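Local coordinates for protein nucleoside-diphosphate sugar epimerase (SulA family) (Corynebacterium glutamicum, PDB 3OH8) that probably acts as an NAD(P)-dependent nucleoside-diphosphate sugar epimerase of the SulA family, at residues A88-V93 with D107-R112. Numbering follows the deposited sequence.
Sequences ANWRHV and DSVSTR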
loop_
_atom_site.group_PDB
_atom_site.type_symbol
_atom_site.label_atom_id
_atom_site.label_comp_id
_atom_site.label_asym_id
_atom_site.label_seq_id
_atom_site.Cartn_x
_atom_site.Cartn_y
_atom_site.Cartn_z
ATOM N N ALA A 88 -4.293 -4.679 -25.367
ATOM C CA ALA A 88 -5.493 -4.961 -26.138
ATOM C C ALA A 88 -5.650 -6.447 -26.384
ATOM O O ALA A 88 -4.686 -7.208 -26.298
ATOM C CB ALA A 88 -5.464 -4.214 -27.453
ATOM N N ASN A 89 -6.872 -6.849 -26.711
ATOM C CA ASN A 89 -7.175 -8.254 -26.917
ATOM C C ASN A 89 -6.810 -9.038 -25.658
ATOM O O ASN A 89 -6.295 -10.154 -25.715
ATOM C CB ASN A 89 -6.419 -8.782 -28.133
ATOM C CG ASN A 89 -7.212 -9.823 -28.903
ATOM O OD1 ASN A 89 -7.989 -9.492 -29.799
ATOM N ND2 ASN A 89 -7.021 -11.089 -28.554
ATOM N N TRP A 90 -7.092 -8.422 -24.519
ATOM C CA TRP A 90 -6.705 -8.945 -23.219
ATOM C C TRP A 90 -7.867 -9.719 -22.607
ATOM O O TRP A 90 -8.989 -9.219 -22.533
ATOM C CB TRP A 90 -6.293 -7.770 -22.324
ATOM C CG TRP A 90 -5.985 -8.105 -20.888
ATOM C CD1 TRP A 90 -6.876 -8.169 -19.850
ATOM C CD2 TRP A 90 -4.699 -8.388 -20.328
ATOM N NE1 TRP A 90 -6.221 -8.479 -18.681
ATOM C CE2 TRP A 90 -4.884 -8.621 -18.949
ATOM C CE3 TRP A 90 -3.408 -8.470 -20.859
ATOM C CZ2 TRP A 90 -3.828 -8.926 -18.095
ATOM C CZ3 TRP A 90 -2.363 -8.780 -20.013
ATOM C CH2 TRP A 90 -2.578 -9.003 -18.643
ATOM N N ARG A 91 -7.606 -10.948 -22.174
ATOM C CA ARG A 91 -8.640 -11.725 -21.498
ATOM C C ARG A 91 -8.052 -12.439 -20.276
ATOM O O ARG A 91 -7.213 -13.324 -20.412
ATOM C CB ARG A 91 -9.275 -12.722 -22.472
ATOM C CG ARG A 91 -10.675 -13.167 -22.097
ATOM C CD ARG A 91 -11.401 -13.799 -23.297
ATOM N NE ARG A 91 -12.761 -14.206 -22.957
ATOM C CZ ARG A 91 -13.074 -15.399 -22.462
ATOM N NH1 ARG A 91 -12.122 -16.305 -22.259
ATOM N NH2 ARG A 91 -14.336 -15.687 -22.171
ATOM N N HIS A 92 -8.511 -12.055 -19.088
ATOM C CA HIS A 92 -7.911 -12.521 -17.844
ATOM C C HIS A 92 -8.940 -13.313 -17.045
ATOM O O HIS A 92 -9.895 -12.748 -16.515
ATOM C CB HIS A 92 -7.406 -11.305 -17.043
ATOM C CG HIS A 92 -6.672 -11.661 -15.779
ATOM N ND1 HIS A 92 -6.639 -12.932 -15.265
ATOM C CD2 HIS A 92 -5.943 -10.882 -14.939
ATOM C CE1 HIS A 92 -5.924 -12.932 -14.143
ATOM N NE2 HIS A 92 -5.491 -11.709 -13.931
ATOM N N VAL A 93 -8.759 -14.629 -16.980
ATOM C CA VAL A 93 -9.641 -15.471 -16.186
ATOM C C VAL A 93 -9.043 -15.691 -14.786
ATOM O O VAL A 93 -7.876 -16.066 -14.652
ATOM C CB VAL A 93 -9.875 -16.849 -16.855
ATOM C CG1 VAL A 93 -10.766 -17.719 -15.972
ATOM C CG2 VAL A 93 -10.492 -16.678 -18.245
ATOM N N ASP A 107 -4.695 -18.079 -12.502
ATOM C CA ASP A 107 -4.884 -16.976 -13.432
ATOM C C ASP A 107 -4.533 -17.464 -14.820
ATOM O O ASP A 107 -3.472 -18.053 -15.032
ATOM C CB ASP A 107 -3.969 -15.806 -13.088
ATOM C CG ASP A 107 -4.339 -15.153 -11.782
ATOM O OD1 ASP A 107 -5.368 -14.446 -11.741
ATOM O OD2 ASP A 107 -3.604 -15.367 -10.802
ATOM N N SER A 108 -5.425 -17.209 -15.765
ATOM C CA SER A 108 -5.152 -17.527 -17.154
ATOM C C SER A 108 -5.419 -16.279 -17.986
ATOM O O SER A 108 -6.556 -15.824 -18.090
ATOM C CB SER A 108 -6.035 -18.689 -17.624
ATOM O OG SER A 108 -5.795 -18.983 -18.989
ATOM N N VAL A 109 -4.366 -15.710 -18.556
ATOM C CA VAL A 109 -4.538 -14.540 -19.405
ATOM C C VAL A 109 -4.225 -14.873 -20.865
ATOM O O VAL A 109 -3.170 -15.420 -21.185
ATOM C CB VAL A 109 -3.705 -13.332 -18.921
ATOM C CG1 VAL A 109 -2.254 -13.710 -18.753
ATOM C CG2 VAL A 109 -3.842 -12.169 -19.899
ATOM N N SER A 110 -5.176 -14.580 -21.738
ATOM C CA SER A 110 -4.975 -14.751 -23.170
ATOM C C SER A 110 -4.515 -13.401 -23.723
ATOM O O SER A 110 -5.189 -12.390 -23.538
ATOM C CB SER A 110 -6.274 -15.203 -23.835
ATOM O OG SER A 110 -6.040 -15.654 -25.154
ATOM N N THR A 111 -3.347 -13.388 -24.358
ATOM C CA THR A 111 -2.741 -12.164 -24.875
ATOM C C THR A 111 -1.499 -12.535 -25.692
ATOM O O THR A 111 -0.900 -13.589 -25.478
ATOM C CB THR A 111 -2.368 -11.180 -23.732
ATOM O OG1 THR A 111 -1.822 -9.978 -24.281
ATOM C CG2 THR A 111 -1.350 -11.797 -22.787
ATOM N N ARG A 112 -1.121 -11.692 -26.646
ATOM C CA ARG A 112 0.004 -12.033 -27.514
ATOM C C ARG A 112 1.344 -11.694 -26.881
ATOM O O ARG A 112 2.398 -12.043 -27.414
ATOM C CB ARG A 112 -0.142 -11.414 -28.910
ATOM C CG ARG A 112 -1.158 -12.143 -29.770
ATOM C CD ARG A 112 -0.884 -12.023 -31.253
ATOM N NE ARG A 112 -1.626 -13.032 -32.002
ATOM C CZ ARG A 112 -2.903 -12.911 -32.355
ATOM N NH1 ARG A 112 -3.583 -11.818 -32.028
ATOM N NH2 ARG A 112 -3.501 -13.882 -33.034
#
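The indole of W90 lies over the side chain of V109, whose CG2 sits over one face of the six-membered ring in a CH-pi contact: the methyl carbon is 3.5 Å from the ring centroid and only 6° off the ring normal. Two torsions set this up, since CG of W90 is anti to its backbone N (chi1 174°) and CG2 of V109 is likewise anti to its own, which leaves CG1 in the crowded position. The same ring passes T111 obliquely, with OG1 4.1 Å from W90 CE3.

The two backbones run antiparallel, the strand axes 4.6 Å apart at closest approach. R91 and S110 form one hydrogen-bonded pair, its S110 N to R91 O bond measuring 2.7 Å; V93 and S108 form the other, with V93 N to S108 O also 2.7 Å and an N-H...O angle of 170°. Between them H92 and V109 make the non-hydrogen-bonded pair, where CA of V109 comes 3.1 Å from R91 O as a CA-H...O contact. On the face bearing R91, V93, S108 and S110, the R91 and S110 CB atoms meet at 4.1 Å, while OG of S110 is hydrogen-bonded to E486 N.

Joined this way, the contact forms the open end of the 91-99/102-110 hairpin in an antiparallel sheet. Strand 74-78 flanks it beyond 91-99 and strand 3-9 beyond 102-110; helix 119-139 packs on the W90, H92 and V109 side chains, and helix 488-511 on V93 and S108 across the sheet.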